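Local coordinates for Abbfa_003403 (Acinetobacter baumannii, PDB 4ZXH), which is a four-domain nonribosomal peptide synthetase that probably activates a building block, couples it on its carrier domain and releases the product, at residues R1148-Q1152 with M1153-V1157; W1136-G1139 with G1140-Y1144; L649-N652 with D653-Q656. All coordinates share one frame; numbering follows the deposited sequence.

Contact 1 (R1148-Q1152 with M1153-V1157); sequences RQLRQ and MGQQV
L1150 and Q1155 meet flank to flank where helix 1138-1152 ends: their CB atoms lie 3.9 Å apart, and each side chain sends its CG to the side of its own backbone N. From there L1150 reaches on to V1157, its CB 4.4 Å from V1157 CG2, and its CD2 comes 4.3 Å from M1153 SD. M1153 takes the less usual first torsion, CG lodged between backbone N and carbonyl carbon (chi1 43°), which folds the thioether back over the last turn of the helix. Its CG then sits 3.3 Å from Q1149 O, and its methyl comes near Q1149 CB. The polar ends of two glutamines turn to other partners, Q1149 to T1116 and E1112 O, Q1155 to G1129 N and Q1128. R1151 and Q1156 cross obliquely, their guanidinium and amide planes 64° apart, with R1151 NE 3.7 Å from Q1156 NE2. This is contact without a hydrogen bond: Q1156 OE1 instead accepts V1157 N at 2.7 Å, which fixes the amide, and R1151 NH2 bonds D1259 O. Beneath the side chains the backbone closes the helix. G1154 N donates to R1151 O at 2.8 Å, and Q1155 N reaches back more weakly to L1150 O, also at 2.8 Å. With G1154 at positive phi (88°) and the apolar flanks of L1150 and Q1155 together, the arrangement is a Schellman motif, turning the chain from helix to strand 1157-1163 of the alpha/beta-hydrolase thioesterase fold.

Contact 2 (W1136-G1139 with G1140-Y1144); sequences WCFG and GAIAY
F1138 lays its ring obliquely against I1142, one helical turn further on, while the backbone beneath them is tied by a run of hydrogen bonds. I1142 N gives a straight bond to F1138 O (3.1 Å, 164° at the hydrogen), and A1143 N does the same to G1139 O at 2.9 Å; both approach nearly along the C=O axis, as in a regular alpha helix. The start of the helix is less regular: G1140 N makes only a weak bond to C1137 O at 2.9 Å, and A1141 N a weak one to F1138 O. C1137 O has a further partner in T1165 OG1.

The apolar contacts lie on one flank. F1138 CE2 is 3.9 Å from I1142 CD1, while F1138 CD1 is 4.3 Å from A1141 CB. F1138 holds CG anti to the backbone N (chi1 -178°), and I1142 CG1 passes 3.7 Å from F1138 O, which brings CD1 to the ring. I1111 and L1250, from helices 1111-1125 and 1233-1251, also pack on this ring.

G1139 and G1140 contribute backbone alone; the lack of a side chain at G1140 leaves room for C1137 O, consistent with the tight bend out of strand 1131-1136. C1137, at positive phi (54°), stands on that bend, its side chain touching H1297. The pattern is consistent with the nucleophile elbow of an alpha/beta-hydrolase thioesterase, with C1137, H1297 and D1164 as a probable triad. Its chemistry implies a backbone-bonded, apolar-packed helix start, directly following C1137, that probably holds the C1137 side chain at the bend beside H1297.

Contact 3 (L649-N652 with D653-Q656); sequences LSMN and DRLQ
R654 swings its guanidinium back along helix 641-655 to S650, one turn earlier, and NH1 donates to S650 O at 3.1 Å. The chain is extended from CG to NE, which gives it the length to return, but the bond is not straight (137° at the hydrogen). NH1 stands above the carbonyl plane of S650, while S650 O lies at the edge of the guanidinium, 19° out of its plane. S650 O thus serves two donors, since D653 N also bonds to it, weakly. S650 OG bonds A790 N, although R654 NH1 passes 3.8 Å from it.

D653 flanks the same carbonyl from the preceding position: its CB is 3.4 Å from S650 O, and its CG 3.8 Å from L649 O. D653 OD2 is hydrogen-bonded to Y478 OH. M651 runs beside the aliphatic part of R654, CE 4.3 Å from CD, and L655 rests its CG 3.5 Å from M651 O.

At the end of the helix N652 and Q656 cross at about a right angle, their amide planes well out of parallel. N652 holds CG anti to its own N (chi1 -176°), and OD1 accepts a hydrogen bond from V657 N just beyond the turn. In the backbone, Q656 N donates to N652 O at 2.6 Å, a hydrogen bond at the helix end, where Q656 has positive phi.

The helix turn is lodged in the adenylation domain between its neighbours: R654 and L655 pack on W760 of strand 756-763, S650 and M651 touch L789, and L649 and N652 lean on Y684, both in loops.

How the contacts relate
Contacts 1 and 2 are the two ends of helix 1138-1152 in the thioesterase domain, their centres about 16 Å apart. Contact 2, at the start, is buried and chiefly backbone bonding with apolar packing; contact 1, at the finish, is partly buried, with a buried leucine and valine beside exposed M1153, Q1152 and Q1156. Together they frame the helix of a beta-alpha-beta unit between strands 1131-1136 and 1157-1163. Contact 3 belongs to the adenylation domain, its centre about 88 Å from that of contact 2. Also partly buried, it leaves its helix at Q656 with positive phi, where contact 1 uses G1154; its R654 bonds a backbone carbonyl.

Contact 1 (R1148-Q1152 with M1153-V1157)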
ATOM      1  N   ARG A1148     -44.693   1.172 -37.326  1.00 51.29           N
ATOM      2  CA  ARG A1148     -46.044   1.590 -37.689  1.00 47.87           C
ATOM      3  C   ARG A1148     -46.170   3.105 -37.635  1.00 50.75           C
ATOM      4  O   ARG A1148     -46.865   3.703 -38.466  1.00 61.98           O
ATOM      5  CB  ARG A1148     -47.094   0.940 -36.768  1.00 51.98           C
ATOM      6  CG  ARG A1148     -48.526   0.980 -37.329  1.00 57.57           C
ATOM      7  CD  ARG A1148     -49.607   0.575 -36.317  1.00 60.90           C
ATOM      8  NE  ARG A1148     -49.714   1.534 -35.218  1.00 65.94           N
ATOM      9  CZ  ARG A1148     -50.302   2.728 -35.309  1.00 71.75           C
ATOM     10  NH1 ARG A1148     -50.843   3.120 -36.459  1.00 76.54           N
ATOM     11  NH2 ARG A1148     -50.345   3.536 -34.250  1.00 64.93           N
ATOM     12  N   GLN A1149     -45.489   3.724 -36.673  1.00 48.14           N
ATOM     13  CA  GLN A1149     -45.550   5.177 -36.511  1.00 40.81           C
ATOM     14  C   GLN A1149     -44.632   5.921 -37.484  1.00 48.67           C
ATOM     15  O   GLN A1149     -45.007   6.975 -37.992  1.00 54.56           O
ATOM     16  CB  GLN A1149     -45.209   5.575 -35.076  1.00 39.39           C
ATOM     17  CG  GLN A1149     -46.196   5.082 -34.032  1.00 38.55           C
ATOM     18  CD  GLN A1149     -46.056   5.814 -32.702  1.00 44.19           C
ATOM     19  OE1 GLN A1149     -45.427   6.867 -32.623  1.00 52.24           O
ATOM     20  NE2 GLN A1149     -46.648   5.257 -31.650  1.00 41.06           N
ATOM     21  N   LEU A1150     -43.440   5.377 -37.741  1.00 52.93           N
ATOM     22  CA  LEU A1150     -42.489   5.998 -38.669  1.00 42.09           C
ATOM     23  C   LEU A1150     -43.087   6.109 -40.079  1.00 49.00           C
ATOM     24  O   LEU A1150     -42.870   7.112 -40.763  1.00 56.28           O
ATOM     25  CB  LEU A1150     -41.166   5.223 -38.705  1.00 40.05           C
ATOM     26  CG  LEU A1150     -40.290   5.243 -37.438  1.00 41.75           C
ATOM     27  CD1 LEU A1150     -39.075   4.305 -37.567  1.00 43.07           C
ATOM     28  CD2 LEU A1150     -39.838   6.639 -37.048  1.00 39.01           C
ATOM     29  N   ARG A1151     -43.842   5.094 -40.505  1.00 47.69           N
ATOM     30  CA  ARG A1151     -44.662   5.189 -41.716  1.00 55.01           C
ATOM     31  C   ARG A1151     -45.589   6.407 -41.690  1.00 58.54           C
ATOM     32  O   ARG A1151     -45.637   7.201 -42.642  1.00 52.76           O
ATOM     33  CB  ARG A1151     -45.508   3.931 -41.895  1.00 68.84           C
ATOM     34  CG  ARG A1151     -44.759   2.734 -42.426  1.00 80.02           C
ATOM     35  CD  ARG A1151     -44.645   2.754 -43.942  1.00 87.50           C
ATOM     36  NE  ARG A1151     -43.965   1.556 -44.437  1.00 88.62           N
ATOM     37  CZ  ARG A1151     -44.532   0.354 -44.542  1.00 77.63           C
ATOM     38  NH1 ARG A1151     -45.806   0.172 -44.196  1.00 67.65           N
ATOM     39  NH2 ARG A1151     -43.823  -0.669 -45.003  1.00 74.33           N
ATOM     40  N   GLN A1152     -46.329   6.538 -40.593  1.00 54.28           N
ATOM     41  CA  GLN A1152     -47.276   7.632 -40.432  1.00 65.35           C
ATOM     42  C   GLN A1152     -46.638   9.008 -40.604  1.00 59.63           C
ATOM     43  O   GLN A1152     -47.313   9.954 -40.986  1.00 67.48           O
ATOM     44  CB  GLN A1152     -47.962   7.546 -39.066  1.00 74.32           C
ATOM     45  CG  GLN A1152     -48.955   6.405 -38.967  1.00 82.26           C
ATOM     46  CD  GLN A1152     -49.931   6.401 -40.133  1.00 89.90           C
ATOM     47  OE1 GLN A1152     -49.791   5.612 -41.072  1.00 89.28           O
ATOM     48  NE2 GLN A1152     -50.914   7.299 -40.089  1.00 92.20           N
ATOM     49  N   MET A1153     -45.346   9.125 -40.321  1.00 53.86           N
ATOM     50  CA  MET A1153     -44.687  10.411 -40.455  1.00 53.84           C
ATOM     51  C   MET A1153     -43.777  10.436 -41.693  1.00 60.99           C
ATOM     52  O   MET A1153     -42.964  11.349 -41.863  1.00 60.50           O
ATOM     53  CB  MET A1153     -43.915  10.763 -39.169  1.00 51.89           C
ATOM     54  CG  MET A1153     -43.106   9.647 -38.529  1.00 56.30           C
ATOM     55  SD  MET A1153     -42.288  10.132 -36.973  1.00 61.06           S
ATOM     56  CE  MET A1153     -43.439   9.514 -35.738  1.00 59.26           C
ATOM     57  N   GLY A1154     -43.936   9.440 -42.565  1.00 66.19           N
ATOM     58  CA  GLY A1154     -43.257   9.429 -43.851  1.00 56.38           C
ATOM     59  C   GLY A1154     -41.866   8.817 -43.883  1.00 67.76           C
ATOM     60  O   GLY A1154     -41.241   8.751 -44.937  1.00 71.95           O
ATOM     61  N   GLN A1155     -41.368   8.376 -42.737  1.00 59.50           N
ATOM     62  CA  GLN A1155     -40.073   7.708 -42.689  1.00 58.56           C
ATOM     63  C   GLN A1155     -40.155   6.280 -43.220  1.00 54.79           C
ATOM     64  O   GLN A1155     -41.163   5.602 -43.032  1.00 52.66           O
ATOM     65  CB  GLN A1155     -39.531   7.697 -41.259  1.00 57.00           C
ATOM     66  CG  GLN A1155     -39.273   9.083 -40.702  1.00 58.80           C
ATOM     67  CD  GLN A1155     -38.274   9.859 -41.535  1.00 55.95           C
ATOM     68  OE1 GLN A1155     -37.469   9.273 -42.270  1.00 51.46           O
ATOM     69  NE2 GLN A1155     -38.311  11.184 -41.419  1.00 51.90           N
ATOM     70  N   GLN A1156     -39.104   5.812 -43.887  1.00 52.65           N
ATOM     71  CA  GLN A1156     -39.128   4.433 -44.347  1.00 54.00           C
ATOM     72  C   GLN A1156     -38.368   3.513 -43.387  1.00 49.95           C
ATOM     73  O   GLN A1156     -37.494   3.943 -42.634  1.00 43.65           O
ATOM     74  CB  GLN A1156     -38.578   4.302 -45.778  1.00 58.08           C
ATOM     75  CG  GLN A1156     -39.661   3.980 -46.847  1.00 85.96           C
ATOM     76  CD  GLN A1156     -40.593   2.787 -46.490  1.00107.91           C
ATOM     77  OE1 GLN A1156     -40.270   1.933 -45.652  1.00 99.06           O
ATOM     78  NE2 GLN A1156     -41.757   2.741 -47.140  1.00106.28           N
ATOM     79  N   VAL A1157     -38.746   2.241 -43.412  1.00 50.92           N
ATOM     80  CA  VAL A1157     -38.176   1.236 -42.539  1.00 44.44           C
ATOM     81  C   VAL A1157     -37.429   0.212 -43.388  1.00 47.97           C
ATOM     82  O   VAL A1157     -38.023  -0.435 -44.253  1.00 54.25           O
ATOM     83  CB  VAL A1157     -39.265   0.536 -41.718  1.00 37.66           C
ATOM     84  CG1 VAL A1157     -38.650  -0.494 -40.817  1.00 34.93           C
ATOM     85  CG2 VAL A1157     -40.052   1.549 -40.908  1.00 43.68           C
TER

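Contact 2 (W1136-G1139 with G1140-Y1144)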
ATOM      1  N   TRP A1136     -35.488  -8.486 -29.073  1.00 17.75           N
ATOM      2  CA  TRP A1136     -35.663  -9.855 -28.660  1.00 23.55           C
ATOM      3  C   TRP A1136     -36.971  -9.889 -27.900  1.00 25.35           C
ATOM      4  O   TRP A1136     -37.267  -8.962 -27.153  1.00 25.89           O
ATOM      5  CB  TRP A1136     -34.484 -10.343 -27.801  1.00 15.77           C
ATOM      6  CG  TRP A1136     -34.846 -11.574 -27.055  1.00 17.38           C
ATOM      7  CD1 TRP A1136     -34.993 -12.832 -27.570  1.00 15.64           C
ATOM      8  CD2 TRP A1136     -35.152 -11.672 -25.665  1.00 27.36           C
ATOM      9  NE1 TRP A1136     -35.353 -13.715 -26.576  1.00 17.62           N
ATOM     10  CE2 TRP A1136     -35.467 -13.026 -25.395  1.00 29.66           C
ATOM     11  CE3 TRP A1136     -35.189 -10.751 -24.609  1.00 29.89           C
ATOM     12  CZ2 TRP A1136     -35.822 -13.477 -24.123  1.00 28.52           C
ATOM     13  CZ3 TRP A1136     -35.540 -11.205 -23.330  1.00 28.18           C
ATOM     14  CH2 TRP A1136     -35.859 -12.550 -23.107  1.00 26.30           C
ATOM     15  N   CYS A1137     -37.772 -10.928 -28.097  1.00 32.11           N
ATOM     16  CA  CYS A1137     -39.041 -11.035 -27.370  1.00 34.01           C
ATOM     17  C   CYS A1137     -39.899  -9.762 -27.565  1.00 30.80           C
ATOM     18  O   CYS A1137     -40.117  -9.304 -28.694  1.00 32.93           O
ATOM     19  CB  CYS A1137     -38.764 -11.297 -25.880  1.00 27.86           C
ATOM     20  SG  CYS A1137     -40.188 -11.782 -24.850  1.00 34.73           S
ATOM     21  N   PHE A1138     -40.349  -9.182 -26.462  1.00 17.05           N
ATOM     22  CA  PHE A1138     -41.205  -7.994 -26.469  1.00 23.23           C
ATOM     23  C   PHE A1138     -40.570  -6.796 -27.205  1.00 26.64           C
ATOM     24  O   PHE A1138     -41.272  -5.967 -27.794  1.00 24.72           O
ATOM     25  CB  PHE A1138     -41.539  -7.646 -25.025  1.00 22.79           C
ATOM     26  CG  PHE A1138     -42.457  -6.482 -24.858  1.00 29.78           C
ATOM     27  CD1 PHE A1138     -43.787  -6.574 -25.215  1.00 31.09           C
ATOM     28  CD2 PHE A1138     -41.996  -5.304 -24.279  1.00 27.98           C
ATOM     29  CE1 PHE A1138     -44.638  -5.496 -25.039  1.00 34.21           C
ATOM     30  CE2 PHE A1138     -42.841  -4.229 -24.091  1.00 25.53           C
ATOM     31  CZ  PHE A1138     -44.163  -4.324 -24.471  1.00 25.76           C
ATOM     32  N   GLY A1139     -39.240  -6.723 -27.195  1.00 22.16           N
ATOM     33  CA  GLY A1139     -38.537  -5.731 -27.999  1.00 24.44           C
ATOM     34  C   GLY A1139     -38.993  -5.717 -29.460  1.00 30.98           C
ATOM     35  O   GLY A1139     -39.231  -4.651 -30.030  1.00 32.65           O
ATOM     36  N   GLY A1140     -39.116  -6.905 -30.056  1.00 26.19           N
ATOM     37  CA  GLY A1140     -39.696  -7.054 -31.379  1.00 33.84           C
ATOM     38  C   GLY A1140     -41.053  -6.380 -31.532  1.00 38.44           C
ATOM     39  O   GLY A1140     -41.309  -5.745 -32.566  1.00 40.72           O
ATOM     40  N   ALA A1141     -41.916  -6.491 -30.514  1.00 31.20           N
ATOM     41  CA  ALA A1141     -43.247  -5.866 -30.571  1.00 22.50           C
ATOM     42  C   ALA A1141     -43.173  -4.333 -30.525  1.00 29.28           C
ATOM     43  O   ALA A1141     -43.900  -3.658 -31.242  1.00 31.74           O
ATOM     44  CB  ALA A1141     -44.114  -6.373 -29.463  1.00 22.17           C
ATOM     45  N   ILE A1142     -42.298  -3.788 -29.683  1.00 27.69           N
ATOM     46  CA  ILE A1142     -42.016  -2.355 -29.686  1.00 23.21           C
ATOM     47  C   ILE A1142     -41.567  -1.892 -31.063  1.00 37.39           C
ATOM     48  O   ILE A1142     -42.121  -0.920 -31.602  1.00 32.74           O
ATOM     49  CB  ILE A1142     -40.946  -1.994 -28.664  1.00 22.10           C
ATOM     50  CG1 ILE A1142     -41.463  -2.278 -27.252  1.00 21.45           C
ATOM     51  CG2 ILE A1142     -40.530  -0.549 -28.806  1.00 23.14           C
ATOM     52  CD1 ILE A1142     -40.475  -1.990 -26.171  1.00 20.53           C
ATOM     53  N   ALA A1143     -40.595  -2.608 -31.641  1.00 23.54           N
ATOM     54  CA  ALA A1143     -40.089  -2.317 -32.991  1.00 24.63           C
ATOM     55  C   ALA A1143     -41.192  -2.244 -34.027  1.00 29.14           C
ATOM     56  O   ALA A1143     -41.170  -1.387 -34.913  1.00 27.99           O
ATOM     57  CB  ALA A1143     -39.083  -3.350 -33.413  1.00 23.72           C
ATOM     58  N   TYR A1144     -42.155  -3.152 -33.911  1.00 33.21           N
ATOM     59  CA  TYR A1144     -43.283  -3.192 -34.828  1.00 30.21           C
ATOM     60  C   TYR A1144     -44.066  -1.899 -34.720  1.00 32.53           C
ATOM     61  O   TYR A1144     -44.346  -1.256 -35.735  1.00 33.71           O
ATOM     62  CB  TYR A1144     -44.170  -4.396 -34.524  1.00 34.23           C
ATOM     63  CG  TYR A1144     -45.243  -4.703 -35.556  1.00 33.82           C
ATOM     64  CD1 TYR A1144     -44.911  -5.214 -36.807  1.00 37.08           C
ATOM     65  CD2 TYR A1144     -46.586  -4.538 -35.255  1.00 30.37           C
ATOM     66  CE1 TYR A1144     -45.886  -5.520 -37.741  1.00 40.01           C
ATOM     67  CE2 TYR A1144     -47.574  -4.847 -36.176  1.00 32.49           C
ATOM     68  CZ  TYR A1144     -47.222  -5.332 -37.418  1.00 42.93           C
ATOM     69  OH  TYR A1144     -48.207  -5.639 -38.337  1.00 44.65           O
TER

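Contact 3 (L649-N652 with D653-Q656)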
ATOM      1  N   LEU A 649      18.943  -7.195  39.133  1.00 39.13           N
ATOM      2  CA  LEU A 649      19.336  -5.877  39.637  1.00 39.91           C
ATOM      3  C   LEU A 649      19.094  -4.786  38.599  1.00 43.19           C
ATOM      4  O   LEU A 649      18.652  -3.686  38.929  1.00 47.99           O
ATOM      5  CB  LEU A 649      20.804  -5.869  40.062  1.00 38.27           C
ATOM      6  CG  LEU A 649      21.158  -6.647  41.330  1.00 40.60           C
ATOM      7  CD1 LEU A 649      22.625  -6.481  41.640  1.00 41.35           C
ATOM      8  CD2 LEU A 649      20.299  -6.177  42.495  1.00 42.60           C
ATOM      9  N   SER A 650      19.388  -5.102  37.344  1.00 43.08           N
ATOM     10  CA  SER A 650      19.192  -4.170  36.241  1.00 43.57           C
ATOM     11  C   SER A 650      17.713  -3.831  36.126  1.00 45.85           C
ATOM     12  O   SER A 650      17.328  -2.681  35.911  1.00 51.80           O
ATOM     13  CB  SER A 650      19.700  -4.775  34.932  1.00 44.61           C
ATOM     14  OG  SER A 650      20.078  -3.786  33.992  1.00 48.78           O
ATOM     15  N   MET A 651      16.885  -4.850  36.290  1.00 40.78           N
ATOM     16  CA  MET A 651      15.453  -4.672  36.177  1.00 43.33           C
ATOM     17  C   MET A 651      14.946  -3.825  37.328  1.00 50.75           C
ATOM     18  O   MET A 651      14.042  -3.000  37.148  1.00 52.00           O
ATOM     19  CB  MET A 651      14.749  -6.029  36.131  1.00 35.60           C
ATOM     20  CG  MET A 651      14.657  -6.576  34.710  1.00 37.68           C
ATOM     21  SD  MET A 651      13.731  -5.489  33.565  1.00 41.14           S
ATOM     22  CE  MET A 651      14.872  -5.482  32.229  1.00 30.31           C
ATOM     23  N   ASN A 652      15.551  -3.994  38.501  1.00 45.93           N
ATOM     24  CA  ASN A 652      15.114  -3.216  39.646  1.00 43.08           C
ATOM     25  C   ASN A 652      15.329  -1.719  39.480  1.00 50.32           C
ATOM     26  O   ASN A 652      14.572  -0.942  40.048  1.00 59.20           O
ATOM     27  CB  ASN A 652      15.806  -3.667  40.920  1.00 38.59           C
ATOM     28  CG  ASN A 652      15.295  -2.919  42.131  1.00 48.08           C
ATOM     29  OD1 ASN A 652      14.126  -3.066  42.502  1.00 55.88           O
ATOM     30  ND2 ASN A 652      16.150  -2.084  42.738  1.00 44.23           N
ATOM     31  N   ASP A 653      16.358  -1.320  38.723  1.00 54.03           N
ATOM     32  CA  ASP A 653      16.634   0.104  38.444  1.00 56.29           C
ATOM     33  C   ASP A 653      15.425   0.756  37.782  1.00 56.46           C
ATOM     34  O   ASP A 653      15.092   1.910  38.049  1.00 58.24           O
ATOM     35  CB  ASP A 653      17.855   0.273  37.527  1.00 53.86           C
ATOM     36  CG  ASP A 653      19.175  -0.009  38.231  1.00 56.07           C
ATOM     37  OD1 ASP A 653      19.241   0.105  39.475  1.00 55.38           O
ATOM     38  OD2 ASP A 653      20.152  -0.341  37.520  1.00 54.28           O
ATOM     39  N   ARG A 654      14.775  -0.021  36.920  1.00 52.80           N
ATOM     40  CA  ARG A 654      13.602   0.399  36.171  1.00 55.12           C
ATOM     41  C   ARG A 654      12.286   0.257  36.944  1.00 57.98           C
ATOM     42  O   ARG A 654      11.358   1.042  36.746  1.00 64.83           O
ATOM     43  CB  ARG A 654      13.528  -0.407  34.871  1.00 54.42           C
ATOM     44  CG  ARG A 654      14.730  -0.178  33.974  1.00 49.12           C
ATOM     45  CD  ARG A 654      14.950  -1.296  32.984  1.00 42.70           C
ATOM     46  NE  ARG A 654      15.909  -0.886  31.963  1.00 55.30           N
ATOM     47  CZ  ARG A 654      17.214  -0.713  32.163  1.00 59.42           C
ATOM     48  NH1 ARG A 654      17.751  -0.909  33.358  1.00 59.83           N
ATOM     49  NH2 ARG A 654      17.985  -0.330  31.159  1.00 63.48           N
ATOM     50  N   LEU A 655      12.207  -0.744  37.817  1.00 56.10           N
ATOM     51  CA  LEU A 655      10.952  -1.064  38.492  1.00 53.98           C
ATOM     52  C   LEU A 655      10.882  -0.535  39.909  1.00 57.75           C
ATOM     53  O   LEU A 655       9.789  -0.320  40.429  1.00 63.09           O
ATOM     54  CB  LEU A 655      10.735  -2.573  38.519  1.00 53.46           C
ATOM     55  CG  LEU A 655      10.510  -3.217  37.158  1.00 45.02           C
ATOM     56  CD1 LEU A 655      10.298  -4.690  37.345  1.00 34.36           C
ATOM     57  CD2 LEU A 655       9.320  -2.568  36.475  1.00 46.44           C
ATOM     58  N   GLN A 656      12.047  -0.352  40.528  1.00 56.76           N
ATOM     59  CA  GLN A 656      12.147   0.162  41.895  1.00 56.58           C
ATOM     60  C   GLN A 656      11.225  -0.605  42.837  1.00 57.89           C
ATOM     61  O   GLN A 656      10.325  -0.023  43.445  1.00 61.10           O
ATOM     62  CB  GLN A 656      11.820   1.658  41.935  1.00 61.41           C
ATOM     63  CG  GLN A 656      12.845   2.552  41.239  1.00 67.65           C
ATOM     64  CD  GLN A 656      14.176   2.598  41.971  1.00 81.42           C
ATOM     65  OE1 GLN A 656      15.054   1.764  41.745  1.00 84.04           O
ATOM     66  NE2 GLN A 656      14.337   3.584  42.849  1.00 89.69           N
TER